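Local atomic coordinates of alpha-1,4-endofucoidanase (Mariniflexile fucanivorans, PDB entry 6DLH), a protein that hydrolyses alpha-1,4-fucosidic linkages within fucoidan as a retaining glycoside hydrolase of family 107, and carries several bound calcium ions. Residues 100-105 / 119-124; 359-364 / 401-406; 243-248 / 285-290. One frame throughout, in Å; residues are numbered along the deposited sequence.

Overall arrangement
All three contacts belong to the N-terminal catalytic part of the chain, whose parallel strands fit a (beta/alpha) barrel; the Ig-like domains follow it. They do not touch one another. Contacts 1 and 2 lie on opposite sides of the chain's centre, about 39 Å between centres. Contact 3 is about 20 Å from contact 1 and about 15 Å from contact 2, nearest atoms. Contact 1 sets a short helix against a loop, contact 2 joins two helices and contact 3 two loops. Each has an ion nearby: the Glu124 side chain of contact 1 is about 6 Å from a sodium ion, while the side chains of Phe405 (contact 2) and Glu243 (contact 3) are each about 9 Å from a calcium ion.

Contact 1. Residues 100-105 / 119-124; sequences PIIESL and LVAPRE
Glu103, on the short helix 100-104, lays its carboxylate against the backbone of Arg123 and Glu124, in a segment that has no regular helix or strand. CG stands anti to the backbone N (chi1 -164°), and the extended chain beyond it carries the carboxylate to the other segment. Glu103 OE1 accepts the backbone N-H of Glu124, with Glu124 N 3.0 Å away. The bond is nearly straight, 170° at the hydrogen, yet the donor sits above the carboxylate plane, 37° out of it. Glu103 OE2 rests 3.4 Å from Arg123 CB, so the two oxygens meet successive residues of the loop.

The Glu103 and Arg123 side chains cross at about a right angle, and they do not form an ion pair: Glu103 OE2 stays 5.9 Å from Arg123 NE. The arginine chain bends at chi3 and takes its charge elsewhere, to a salt bridge with Glu61, while Leu119 CD2 lies over one face of the guanidinium near its rim.

One residue back along the helix the contact becomes apolar. Ile102 CG2 meets Val120 CG2 at 3.6 Å and Ala121 CB at 3.8 Å, the isoleucine and valine side chains again crossing at about a right angle. Ile208 and Tyr212 of helix 198-216 also pack on Ile102. A water spans the two backbones, donating to Ile102 O at 2.9 Å and accepting from Val120 N at 3.1 Å.

Both segments lie in the long excursion between strand 80-84 and helix 129-139, an arrangement consistent with an elaborated beta-alpha loop of a (beta/alpha) barrel, folded back on its own short helix.

Contact 2. Residues 359-364 / 401-406; sequences LTDEQF and ALNQFE
Asp361, in the first turn of helix 361-372, and Gln404, in the first half of helix 399-415, bring the two backbones to within 5.6 Å, CA to CA. Gln404 carries the contact. Its CG stands anti to the carbonyl carbon (chi1 -60°), and the extended chain beyond lets Gln404 NE2 give both its N-H groups to the other segment: to Leu359 O at 3.0 Å and to Asp361 OD1 at 3.2 Å. Both acceptors lie close to the amide plane, but they are met differently. Asp361 OD1 offers its anti lone pair, whereas the donor stands above the carbonyl plane of Leu359, 44° out of it. Asn403 ND2 adds a bond of 3.1 Å to Asp361 OD2, from above the carboxylate plane.

Helix 361-372 starts with a capping box, in which Thr360 OG1 accepts from Gln363 N and Gln363 OE1 from Thr360 N. The two helices flank strand 377-379 in sequence, consistent with a place in the helical layer of a (beta/alpha) barrel, and Phe405 turns to Leu46 and Met48 of the adjacent strand 46-49.

Gln404 OE1 accepts from Gln346 NE2; a water lies 2.7 Å from Gln404 OE1 and accepts from Leu359 N. Gln404 CB lies over one face of the Phe364 ring, a CH-pi contact 4.1 Å from the centroid. At the edge of that ring, Phe405 CE1 comes 3.7 Å from Phe364 CZ, the two ring planes inclined at 53°.

Contact 3. Residues 243-248 / 285-290; sequences EDVNDQ and TLFDDY
Glu243 and Leu286 mark the closest approach of two backbones that both lie in what are probably beta-alpha loops of a (beta/alpha) barrel: 243-248 runs into helix 249-259, while the loop residues 285-290 come after the next strand, 266-269. An Asx turn lies in the first segment and an ST turn in the second.

Leu286 CD1 packs 3.7 Å from Glu243 O, while the carboxylate of Glu243 leads off to Trp334 NE1; the same tryptophan touches Leu286. This is the edge of a calcium site: Glu243 lies beside the calcium ligand Arg332, and Trp334 falls between ligands Arg332 and Asn335 in sequence. Asp244 makes the Asx turn. Asp244 OD1 accepts from Asn246 N at 3.3 Å and from Asn246 ND2 at 3.1 Å, both donors on the same face of the carboxylate. The turn spans Val245, whose CA lies 3.8 Å from Leu286 CD1. Val245 CG2 comes up to the edge of the Phe287 ring, near its plane, with Phe287 CZ 4.2 Å away.

Gln248, at the N-cap position before helix 249-259, supplies the polar link. Its chain, extended beyond CG, carries the amide to the type I turn from Thr285 to Asp288. There the N-H of Leu286 points at a lone pair of Gln248 OE1, within the plane of the amide carbonyl, in a nearly straight bond (172°) with Leu286 N 2.9 Å away. The turn is held from within: Thr285 OG1 accepts from Phe287 N, and Asp288 OD2 takes both Thr285 N and Thr285 OG1. The backbone oxygen of Gln248 meets the ring of Phe287, with Gln248 O 3.3 Å from Phe287 CE2.

Contact 1. Residues 100-105 / 119-124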
ATOM      1  N   PRO A 100      16.015  -6.742   3.751  1.00 53.31           N
ATOM      2  CA  PRO A 100      16.800  -7.430   4.781  1.00 53.48           C
ATOM      3  C   PRO A 100      17.274  -6.527   5.919  1.00 53.72           C
ATOM      4  O   PRO A 100      17.090  -6.852   7.094  1.00 51.31           O
ATOM      5  CB  PRO A 100      18.029  -7.926   4.000  1.00 56.36           C
ATOM      6  CG  PRO A 100      17.526  -8.122   2.585  1.00 55.69           C
ATOM      7  CD  PRO A 100      16.492  -7.035   2.388  1.00 53.98           C
ATOM      8  N   ILE A 101      17.875  -5.386   5.551  1.00 54.80           N
ATOM      9  CA  ILE A 101      18.437  -4.438   6.503  1.00 51.79           C
ATOM     10  C   ILE A 101      17.335  -3.895   7.413  1.00 52.79           C
ATOM     11  O   ILE A 101      17.510  -3.849   8.630  1.00 52.64           O
ATOM     12  CB  ILE A 101      19.220  -3.319   5.784  1.00 52.71           C
ATOM     13  CG1 ILE A 101      20.204  -3.886   4.753  1.00 54.70           C
ATOM     14  CG2 ILE A 101      19.914  -2.412   6.791  1.00 54.00           C
ATOM     15  CD1 ILE A 101      20.968  -2.840   3.968  1.00 54.02           C
ATOM     16  N   ILE A 102      16.193  -3.506   6.827  1.00 51.46           N
ATOM     17  CA  ILE A 102      15.120  -2.896   7.602  1.00 50.21           C
ATOM     18  C   ILE A 102      14.500  -3.941   8.531  1.00 49.98           C
ATOM     19  O   ILE A 102      14.073  -3.613   9.641  1.00 46.16           O
ATOM     20  CB  ILE A 102      14.061  -2.219   6.702  1.00 48.37           C
ATOM     21  CG1 ILE A 102      14.662  -1.128   5.809  1.00 47.58           C
ATOM     22  CG2 ILE A 102      12.910  -1.681   7.543  1.00 46.39           C
ATOM     23  CD1 ILE A 102      13.699  -0.552   4.790  1.00 46.70           C
ATOM     24  N   GLU A 103      14.439  -5.193   8.060  1.00 51.54           N
ATOM     25  CA  GLU A 103      13.848  -6.275   8.838  1.00 54.29           C
ATOM     26  C   GLU A 103      14.717  -6.585  10.060  1.00 53.02           C
ATOM     27  O   GLU A 103      14.191  -6.856  11.139  1.00 50.31           O
ATOM     28  CB  GLU A 103      13.570  -7.499   7.961  1.00 53.22           C
ATOM     29  CG  GLU A 103      12.614  -8.481   8.618  1.00 54.46           C
ATOM     30  CD  GLU A 103      12.049  -9.588   7.742  1.00 56.81           C
ATOM     31  OE1 GLU A 103      12.319  -9.593   6.515  1.00 54.93           O
ATOM     32  OE2 GLU A 103      11.333 -10.448   8.297  1.00 58.19           O
ATOM     33  N   SER A 104      16.044  -6.511   9.883  1.00 54.01           N
ATOM     34  CA  SER A 104      16.993  -6.736  10.965  1.00 57.99           C
ATOM     35  C   SER A 104      16.757  -5.751  12.113  1.00 58.78           C
ATOM     36  O   SER A 104      16.873  -6.126  13.281  1.00 61.23           O
ATOM     37  CB  SER A 104      18.411  -6.661  10.470  1.00 55.77           C
ATOM     38  OG  SER A 104      18.872  -5.321  10.494  1.00 56.45           O
ATOM     39  N   LEU A 105      16.419  -4.502  11.764  1.00 54.28           N
ATOM     40  CA  LEU A 105      16.176  -3.435  12.722  1.00 51.82           C
ATOM     41  C   LEU A 105      15.034  -3.815  13.660  1.00 52.56           C
ATOM     42  O   LEU A 105      14.875  -3.218  14.723  1.00 51.40           O
ATOM     43  CB  LEU A 105      15.807  -2.165  11.950  1.00 57.33           C
ATOM     44  CG  LEU A 105      16.942  -1.195  11.622  1.00 59.60           C
ATOM     45  CD1 LEU A 105      17.791  -1.705  10.467  1.00 59.02           C
ATOM     46  CD2 LEU A 105      16.369   0.171  11.280  1.00 61.27           C
ATOM     47  N   LEU A 119       8.814  -2.976  13.790  1.00 47.29           N
ATOM     48  CA  LEU A 119       8.836  -3.560  12.456  1.00 48.12           C
ATOM     49  C   LEU A 119       8.251  -2.560  11.458  1.00 48.04           C
ATOM     50  O   LEU A 119       7.068  -2.225  11.529  1.00 46.93           O
ATOM     51  CB  LEU A 119       8.084  -4.897  12.453  1.00 46.83           C
ATOM     52  CG  LEU A 119       8.002  -5.602  11.096  1.00 46.84           C
ATOM     53  CD1 LEU A 119       9.378  -6.011  10.584  1.00 44.37           C
ATOM     54  CD2 LEU A 119       7.062  -6.800  11.149  1.00 46.31           C
ATOM     55  N   VAL A 120       9.098  -2.083  10.539  1.00 44.55           N
ATOM     56  CA  VAL A 120       8.729  -0.976   9.671  1.00 45.04           C
ATOM     57  C   VAL A 120       8.877  -1.396   8.214  1.00 45.80           C
ATOM     58  O   VAL A 120       9.021  -0.554   7.331  1.00 46.79           O
ATOM     59  CB  VAL A 120       9.501   0.327   9.977  1.00 46.35           C
ATOM     60  CG1 VAL A 120       9.003   1.011  11.240  1.00 44.03           C
ATOM     61  CG2 VAL A 120      11.011   0.144  10.011  1.00 44.61           C
ATOM     62  N   ALA A 121       8.849  -2.711   7.984  1.00 45.51           N
ATOM     63  CA  ALA A 121       8.643  -3.259   6.655  1.00 44.15           C
ATOM     64  C   ALA A 121       7.761  -4.501   6.770  1.00 47.19           C
ATOM     65  O   ALA A 121       7.526  -4.994   7.872  1.00 44.38           O
ATOM     66  CB  ALA A 121       9.966  -3.558   5.991  1.00 39.81           C
ATOM     67  N   PRO A 122       7.204  -5.015   5.651  1.00 48.92           N
ATOM     68  CA  PRO A 122       6.596  -6.346   5.651  1.00 49.33           C
ATOM     69  C   PRO A 122       7.701  -7.403   5.694  1.00 48.32           C
ATOM     70  O   PRO A 122       8.704  -7.281   4.988  1.00 46.70           O
ATOM     71  CB  PRO A 122       5.865  -6.377   4.301  1.00 47.84           C
ATOM     72  CG  PRO A 122       6.687  -5.462   3.415  1.00 46.34           C
ATOM     73  CD  PRO A 122       7.132  -4.350   4.339  1.00 47.56           C
ATOM     74  N   ARG A 123       7.502  -8.435   6.527  1.00 48.70           N
ATOM     75  CA  ARG A 123       8.466  -9.518   6.685  1.00 49.09           C
ATOM     76  C   ARG A 123       8.661 -10.219   5.343  1.00 50.76           C
ATOM     77  O   ARG A 123       7.693 -10.627   4.704  1.00 55.89           O
ATOM     78  CB  ARG A 123       8.010 -10.510   7.762  1.00 46.72           C
ATOM     79  CG  ARG A 123       7.902  -9.929   9.164  1.00 44.50           C
ATOM     80  CD  ARG A 123       7.127 -10.851  10.083  1.00 45.64           C
ATOM     81  NE  ARG A 123       5.689 -10.611  10.088  1.00 44.78           N
ATOM     82  CZ  ARG A 123       4.937 -10.469  11.180  1.00 47.80           C
ATOM     83  NH1 ARG A 123       5.467 -10.599  12.384  1.00 47.66           N
ATOM     84  NH2 ARG A 123       3.644 -10.213  11.066  1.00 48.01           N
ATOM     85  N   GLU A 124       9.923 -10.345   4.924  1.00 53.63           N
ATOM     86  CA  GLU A 124      10.275 -10.839   3.600  1.00 55.89           C
ATOM     87  C   GLU A 124       9.664 -12.218   3.350  1.00 58.16           C
ATOM     88  O   GLU A 124       9.438 -12.599   2.203  1.00 60.49           O
ATOM     89  CB  GLU A 124      11.798 -10.890   3.454  1.00 60.68           C
ATOM     90  CG  GLU A 124      12.304 -10.337   2.133  1.00 65.64           C
ATOM     91  CD  GLU A 124      12.104 -11.212   0.907  1.00 67.99           C
ATOM     92  OE1 GLU A 124      12.048 -12.444   1.063  1.00 71.96           O
ATOM     93  OE2 GLU A 124      12.015 -10.657  -0.205  1.00 69.41           O
TER
HETATM   94  O   HOH W   1      11.906  -2.994  11.428  1.00 54.38           O

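Contact 2. Residues 359-364 / 401-406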
ATOM      1  N   LEU A 359     -13.471  20.970  -4.953  1.00 23.76           N
ATOM      2  CA  LEU A 359     -13.894  21.523  -6.235  1.00 23.44           C
ATOM      3  C   LEU A 359     -15.285  20.987  -6.579  1.00 24.45           C
ATOM      4  O   LEU A 359     -15.634  19.869  -6.209  1.00 24.43           O
ATOM      5  CB  LEU A 359     -12.887  21.135  -7.328  1.00 20.84           C
ATOM      6  CG  LEU A 359     -11.484  21.730  -7.195  1.00 20.66           C
ATOM      7  CD1 LEU A 359     -10.592  21.350  -8.370  1.00 18.62           C
ATOM      8  CD2 LEU A 359     -11.534  23.247  -7.044  1.00 19.83           C
ATOM      9  N   THR A 360     -16.081  21.800  -7.280  1.00 24.60           N
ATOM     10  CA  THR A 360     -17.322  21.322  -7.868  1.00 24.37           C
ATOM     11  C   THR A 360     -16.956  20.369  -9.004  1.00 23.74           C
ATOM     12  O   THR A 360     -15.829  20.403  -9.491  1.00 24.89           O
ATOM     13  CB  THR A 360     -18.164  22.476  -8.432  1.00 24.27           C
ATOM     14  OG1 THR A 360     -17.388  23.069  -9.474  1.00 22.80           O
ATOM     15  CG2 THR A 360     -18.565  23.514  -7.402  1.00 24.65           C
ATOM     16  N   ASP A 361     -17.920  19.546  -9.436  1.00 23.62           N
ATOM     17  CA  ASP A 361     -17.727  18.652 -10.567  1.00 23.38           C
ATOM     18  C   ASP A 361     -17.197  19.447 -11.758  1.00 22.37           C
ATOM     19  O   ASP A 361     -16.213  19.046 -12.373  1.00 24.66           O
ATOM     20  CB  ASP A 361     -19.016  17.905 -10.936  1.00 24.26           C
ATOM     21  CG  ASP A 361     -19.550  16.982  -9.854  1.00 24.55           C
ATOM     22  OD1 ASP A 361     -18.858  16.803  -8.831  1.00 23.09           O
ATOM     23  OD2 ASP A 361     -20.654  16.429 -10.055  1.00 26.16           O
ATOM     24  N   GLU A 362     -17.852  20.570 -12.076  1.00 22.10           N
ATOM     25  CA  GLU A 362     -17.464  21.412 -13.202  1.00 22.18           C
ATOM     26  C   GLU A 362     -16.025  21.914 -13.040  1.00 22.24           C
ATOM     27  O   GLU A 362     -15.255  21.910 -13.998  1.00 22.24           O
ATOM     28  CB  GLU A 362     -18.436  22.586 -13.358  1.00 22.23           C
ATOM     29  CG  GLU A 362     -18.136  23.466 -14.559  1.00 23.93           C
ATOM     30  N   GLN A 363     -15.676  22.388 -11.838  1.00 21.89           N
ATOM     31  CA  GLN A 363     -14.337  22.899 -11.578  1.00 22.02           C
ATOM     32  C   GLN A 363     -13.313  21.769 -11.708  1.00 22.77           C
ATOM     33  O   GLN A 363     -12.249  21.973 -12.283  1.00 23.15           O
ATOM     34  CB  GLN A 363     -14.260  23.562 -10.198  1.00 21.99           C
ATOM     35  CG  GLN A 363     -14.866  24.961 -10.145  1.00 22.22           C
ATOM     36  CD  GLN A 363     -15.109  25.391  -8.716  1.00 23.92           C
ATOM     37  OE1 GLN A 363     -14.991  24.597  -7.785  1.00 22.64           O
ATOM     38  NE2 GLN A 363     -15.460  26.657  -8.528  1.00 23.40           N
ATOM     39  N   PHE A 364     -13.651  20.573 -11.199  1.00 22.33           N
ATOM     40  CA  PHE A 364     -12.725  19.452 -11.234  1.00 22.67           C
ATOM     41  C   PHE A 364     -12.322  19.123 -12.670  1.00 22.53           C
ATOM     42  O   PHE A 364     -11.137  18.962 -12.958  1.00 22.04           O
ATOM     43  CB  PHE A 364     -13.303  18.217 -10.541  1.00 21.97           C
ATOM     44  CG  PHE A 364     -12.274  17.136 -10.330  1.00 21.16           C
ATOM     45  CD1 PHE A 364     -11.454  17.148  -9.211  1.00 21.44           C
ATOM     46  CD2 PHE A 364     -12.101  16.124 -11.266  1.00 21.35           C
ATOM     47  CE1 PHE A 364     -10.483  16.167  -9.027  1.00 20.97           C
ATOM     48  CE2 PHE A 364     -11.129  15.147 -11.087  1.00 21.61           C
ATOM     49  CZ  PHE A 364     -10.323  15.168  -9.962  1.00 21.49           C
ATOM     50  N   ALA A 401     -15.392  11.011  -5.414  1.00 22.15           N
ATOM     51  CA  ALA A 401     -14.145  11.078  -6.163  1.00 21.93           C
ATOM     52  C   ALA A 401     -14.295  10.301  -7.467  1.00 21.83           C
ATOM     53  O   ALA A 401     -13.868  10.783  -8.513  1.00 23.08           O
ATOM     54  CB  ALA A 401     -12.991  10.576  -5.324  1.00 21.00           C
ATOM     55  N   LEU A 402     -14.936   9.120  -7.397  1.00 22.17           N
ATOM     56  CA  LEU A 402     -15.265   8.328  -8.575  1.00 21.45           C
ATOM     57  C   LEU A 402     -16.143   9.156  -9.513  1.00 22.15           C
ATOM     58  O   LEU A 402     -15.861   9.242 -10.709  1.00 21.62           O
ATOM     59  CB  LEU A 402     -15.948   7.016  -8.159  1.00 21.55           C
ATOM     60  CG  LEU A 402     -16.340   6.074  -9.307  1.00 21.58           C
ATOM     61  CD1 LEU A 402     -15.122   5.616 -10.093  1.00 21.81           C
ATOM     62  CD2 LEU A 402     -17.094   4.857  -8.802  1.00 21.15           C
ATOM     63  N   ASN A 403     -17.185   9.788  -8.952  1.00 21.74           N
ATOM     64  CA  ASN A 403     -18.079  10.660  -9.702  1.00 21.57           C
ATOM     65  C   ASN A 403     -17.270  11.670 -10.521  1.00 22.63           C
ATOM     66  O   ASN A 403     -17.417  11.749 -11.742  1.00 23.83           O
ATOM     67  CB  ASN A 403     -19.072  11.346  -8.760  1.00 22.03           C
ATOM     68  CG  ASN A 403     -19.899  12.422  -9.429  1.00 22.07           C
ATOM     69  OD1 ASN A 403     -20.765  12.122 -10.246  1.00 21.48           O
ATOM     70  ND2 ASN A 403     -19.661  13.677  -9.070  1.00 20.81           N
ATOM     71  N   GLN A 404     -16.380  12.413  -9.848  1.00 21.44           N
ATOM     72  CA  GLN A 404     -15.635  13.485 -10.491  1.00 21.42           C
ATOM     73  C   GLN A 404     -14.698  12.938 -11.569  1.00 21.75           C
ATOM     74  O   GLN A 404     -14.600  13.507 -12.659  1.00 22.17           O
ATOM     75  CB  GLN A 404     -14.913  14.340  -9.445  1.00 21.32           C
ATOM     76  CG  GLN A 404     -15.850  15.006  -8.440  1.00 21.11           C
ATOM     77  CD  GLN A 404     -15.203  16.160  -7.707  1.00 22.03           C
ATOM     78  OE1 GLN A 404     -14.060  16.072  -7.247  1.00 21.91           O
ATOM     79  NE2 GLN A 404     -15.939  17.255  -7.578  1.00 20.71           N
ATOM     80  N   PHE A 405     -14.019  11.827 -11.256  1.00 22.45           N
ATOM     81  CA  PHE A 405     -13.109  11.151 -12.169  1.00 22.68           C
ATOM     82  C   PHE A 405     -13.842  10.608 -13.395  1.00 23.09           C
ATOM     83  O   PHE A 405     -13.316  10.662 -14.504  1.00 23.17           O
ATOM     84  CB  PHE A 405     -12.277  10.098 -11.422  1.00 22.96           C
ATOM     85  CG  PHE A 405     -10.826  10.482 -11.291  1.00 22.08           C
ATOM     86  CD1 PHE A 405     -10.403  11.335 -10.286  1.00 22.44           C
ATOM     87  CD2 PHE A 405      -9.889  10.039 -12.212  1.00 22.60           C
ATOM     88  CE1 PHE A 405      -9.071  11.723 -10.195  1.00 22.07           C
ATOM     89  CE2 PHE A 405      -8.558  10.426 -12.121  1.00 22.98           C
ATOM     90  CZ  PHE A 405      -8.148  11.265 -11.106  1.00 21.62           C
ATOM     91  N   GLU A 406     -15.071  10.114 -13.200  1.00 24.50           N
ATOM     92  CA  GLU A 406     -15.875   9.608 -14.304  1.00 23.91           C
ATOM     93  C   GLU A 406     -16.289  10.747 -15.237  1.00 24.34           C
ATOM     94  O   GLU A 406     -16.191  10.612 -16.454  1.00 24.16           O
ATOM     95  CB  GLU A 406     -17.074   8.810 -13.790  1.00 25.21           C
ATOM     96  CG  GLU A 406     -16.716   7.424 -13.277  1.00 27.22           C
ATOM     97  CD  GLU A 406     -16.351   6.373 -14.313  1.00 29.15           C
ATOM     98  OE1 GLU A 406     -16.276   6.712 -15.513  1.00 31.13           O
ATOM     99  OE2 GLU A 406     -16.149   5.208 -13.914  1.00 30.16           O
TER
HETATM  100  O   HOH W   2     -12.858  18.109  -5.851  1.00 20.23           O

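Contact 3. Residues 243-248 / 285-290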
ATOM      1  N   GLU A 243      23.429  25.146  -9.794  1.00 53.76           N
ATOM      2  CA  GLU A 243      23.617  24.283 -10.954  1.00 54.46           C
ATOM      3  C   GLU A 243      24.979  23.588 -10.874  1.00 54.71           C
ATOM      4  O   GLU A 243      25.448  22.993 -11.844  1.00 52.65           O
ATOM      5  CB  GLU A 243      23.338  25.024 -12.265  1.00 56.00           C
ATOM      6  CG  GLU A 243      24.476  25.900 -12.761  1.00 58.16           C
ATOM      7  CD  GLU A 243      24.092  26.827 -13.904  1.00 61.47           C
ATOM      8  OE1 GLU A 243      23.576  26.333 -14.932  1.00 60.90           O
ATOM      9  OE2 GLU A 243      24.293  28.047 -13.756  1.00 62.57           O
ATOM     10  N   ASP A 244      25.584  23.642  -9.682  1.00 54.80           N
ATOM     11  CA  ASP A 244      26.834  22.963  -9.396  1.00 57.40           C
ATOM     12  C   ASP A 244      26.529  21.602  -8.774  1.00 55.68           C
ATOM     13  O   ASP A 244      26.003  21.521  -7.667  1.00 52.60           O
ATOM     14  CB  ASP A 244      27.733  23.820  -8.499  1.00 59.24           C
ATOM     15  CG  ASP A 244      29.178  23.350  -8.433  1.00 62.12           C
ATOM     16  OD1 ASP A 244      29.455  22.215  -8.889  1.00 61.76           O
ATOM     17  OD2 ASP A 244      30.021  24.125  -7.924  1.00 61.69           O
ATOM     18  N   VAL A 245      26.908  20.540  -9.495  1.00 58.76           N
ATOM     19  CA  VAL A 245      26.658  19.163  -9.101  1.00 57.79           C
ATOM     20  C   VAL A 245      27.171  18.917  -7.683  1.00 58.28           C
ATOM     21  O   VAL A 245      26.626  18.083  -6.962  1.00 58.92           O
ATOM     22  CB  VAL A 245      27.254  18.174 -10.123  1.00 61.35           C
ATOM     23  CG1 VAL A 245      28.772  18.263 -10.207  1.00 60.62           C
ATOM     24  CG2 VAL A 245      26.802  16.744  -9.865  1.00 61.84           C
ATOM     25  N   ASN A 246      28.205  19.670  -7.285  1.00 57.12           N
ATOM     26  CA  ASN A 246      28.826  19.527  -5.978  1.00 55.45           C
ATOM     27  C   ASN A 246      27.911  20.079  -4.885  1.00 56.54           C
ATOM     28  O   ASN A 246      28.125  19.815  -3.702  1.00 56.24           O
ATOM     29  CB  ASN A 246      30.214  20.173  -5.945  1.00 59.25           C
ATOM     30  CG  ASN A 246      31.215  19.446  -6.819  1.00 58.12           C
ATOM     31  OD1 ASN A 246      31.795  18.444  -6.405  1.00 56.59           O
ATOM     32  ND2 ASN A 246      31.414  19.939  -8.030  1.00 55.34           N
ATOM     33  N   ASP A 247      26.887  20.843  -5.285  1.00 56.75           N
ATOM     34  CA  ASP A 247      25.938  21.389  -4.326  1.00 56.93           C
ATOM     35  C   ASP A 247      24.767  20.429  -4.110  1.00 55.37           C
ATOM     36  O   ASP A 247      24.055  20.545  -3.113  1.00 52.35           O
ATOM     37  CB  ASP A 247      25.480  22.796  -4.721  1.00 58.07           C
ATOM     38  CG  ASP A 247      26.606  23.816  -4.730  1.00 59.88           C
ATOM     39  OD1 ASP A 247      27.543  23.669  -3.919  1.00 61.24           O
ATOM     40  OD2 ASP A 247      26.537  24.748  -5.547  1.00 60.93           O
ATOM     41  N   GLN A 248      24.587  19.480  -5.040  1.00 55.07           N
ATOM     42  CA  GLN A 248      23.409  18.621  -5.059  1.00 55.60           C
ATOM     43  C   GLN A 248      23.826  17.150  -5.076  1.00 58.53           C
ATOM     44  O   GLN A 248      23.481  16.421  -6.006  1.00 61.46           O
ATOM     45  CB  GLN A 248      22.557  18.933  -6.290  1.00 52.64           C
ATOM     46  CG  GLN A 248      22.237  20.411  -6.470  1.00 50.62           C
ATOM     47  CD  GLN A 248      21.406  20.669  -7.703  1.00 50.59           C
ATOM     48  OE1 GLN A 248      21.163  19.781  -8.516  1.00 50.27           O
ATOM     49  NE2 GLN A 248      20.958  21.906  -7.848  1.00 51.51           N
ATOM     50  N   THR A 285      16.254  20.994  -9.862  1.00 37.41           N
ATOM     51  CA  THR A 285      17.621  20.583  -9.604  1.00 38.02           C
ATOM     52  C   THR A 285      18.137  19.875 -10.853  1.00 40.28           C
ATOM     53  O   THR A 285      17.422  19.771 -11.848  1.00 39.19           O
ATOM     54  CB  THR A 285      17.738  19.674  -8.375  1.00 36.59           C
ATOM     55  OG1 THR A 285      17.065  18.448  -8.664  1.00 36.83           O
ATOM     56  CG2 THR A 285      17.214  20.307  -7.106  1.00 38.30           C
ATOM     57  N   LEU A 286      19.380  19.386 -10.791  1.00 44.20           N
ATOM     58  CA  LEU A 286      19.960  18.663 -11.911  1.00 46.08           C
ATOM     59  C   LEU A 286      19.329  17.273 -12.021  1.00 45.87           C
ATOM     60  O   LEU A 286      19.607  16.542 -12.968  1.00 47.77           O
ATOM     61  CB  LEU A 286      21.480  18.579 -11.723  1.00 45.67           C
ATOM     62  CG  LEU A 286      22.250  19.893 -11.894  1.00 46.28           C
ATOM     63  CD1 LEU A 286      23.589  19.834 -11.176  1.00 44.74           C
ATOM     64  CD2 LEU A 286      22.442  20.244 -13.364  1.00 43.64           C
ATOM     65  N   PHE A 287      18.458  16.923 -11.065  1.00 45.68           N
ATOM     66  CA  PHE A 287      18.000  15.547 -10.945  1.00 46.87           C
ATOM     67  C   PHE A 287      16.475  15.442 -11.019  1.00 44.61           C
ATOM     68  O   PHE A 287      15.932  14.349 -10.890  1.00 45.68           O
ATOM     69  CB  PHE A 287      18.649  14.872  -9.729  1.00 49.19           C
ATOM     70  CG  PHE A 287      20.156  14.908  -9.766  1.00 52.56           C
ATOM     71  CD1 PHE A 287      20.865  14.086 -10.632  1.00 55.04           C
ATOM     72  CD2 PHE A 287      20.866  15.800  -8.974  1.00 55.48           C
ATOM     73  CE1 PHE A 287      22.251  14.141 -10.688  1.00 58.40           C
ATOM     74  CE2 PHE A 287      22.250  15.860  -9.036  1.00 57.72           C
ATOM     75  CZ  PHE A 287      22.940  15.030  -9.893  1.00 57.31           C
ATOM     76  N   ASP A 288      15.801  16.576 -11.267  1.00 42.38           N
ATOM     77  CA  ASP A 288      14.359  16.620 -11.458  1.00 36.73           C
ATOM     78  C   ASP A 288      14.021  16.369 -12.927  1.00 35.15           C
ATOM     79  O   ASP A 288      14.478  17.097 -13.803  1.00 32.95           O
ATOM     80  CB  ASP A 288      13.789  17.971 -11.018  1.00 35.88           C
ATOM     81  CG  ASP A 288      13.630  18.117  -9.517  1.00 35.72           C
ATOM     82  OD1 ASP A 288      12.753  17.420  -8.946  1.00 35.29           O
ATOM     83  OD2 ASP A 288      14.369  18.933  -8.932  1.00 34.45           O
ATOM     84  N   ASP A 289      13.205  15.340 -13.182  1.00 33.54           N
ATOM     85  CA  ASP A 289      12.660  15.101 -14.509  1.00 33.14           C
ATOM     86  C   ASP A 289      11.303  15.789 -14.617  1.00 31.59           C
ATOM     87  O   ASP A 289      10.867  16.124 -15.713  1.00 30.50           O
ATOM     88  CB  ASP A 289      12.533  13.604 -14.814  1.00 34.99           C
ATOM     89  CG  ASP A 289      13.865  12.879 -14.875  1.00 35.78           C
ATOM     90  OD1 ASP A 289      14.582  13.058 -15.880  1.00 39.48           O
ATOM     91  OD2 ASP A 289      14.175  12.149 -13.921  1.00 35.22           O
ATOM     92  N   TYR A 290      10.636  15.966 -13.468  1.00 31.74           N
ATOM     93  CA  TYR A 290       9.373  16.688 -13.411  1.00 30.36           C
ATOM     94  C   TYR A 290       9.266  17.449 -12.095  1.00 30.11           C
ATOM     95  O   TYR A 290      10.003  17.172 -11.148  1.00 29.59           O
ATOM     96  CB  TYR A 290       8.179  15.750 -13.637  1.00 29.12           C
ATOM     97  CG  TYR A 290       7.906  14.720 -12.569  1.00 27.83           C
ATOM     98  CD1 TYR A 290       8.767  13.649 -12.354  1.00 28.96           C
ATOM     99  CD2 TYR A 290       6.753  14.783 -11.804  1.00 27.57           C
ATOM    100  CE1 TYR A 290       8.508  12.686 -11.389  1.00 27.07           C
ATOM    101  CE2 TYR A 290       6.472  13.826 -10.839  1.00 27.49           C
ATOM    102  CZ  TYR A 290       7.348  12.772 -10.635  1.00 27.30           C
ATOM    103  OH  TYR A 290       7.068  11.835  -9.684  1.00 25.99           O
TER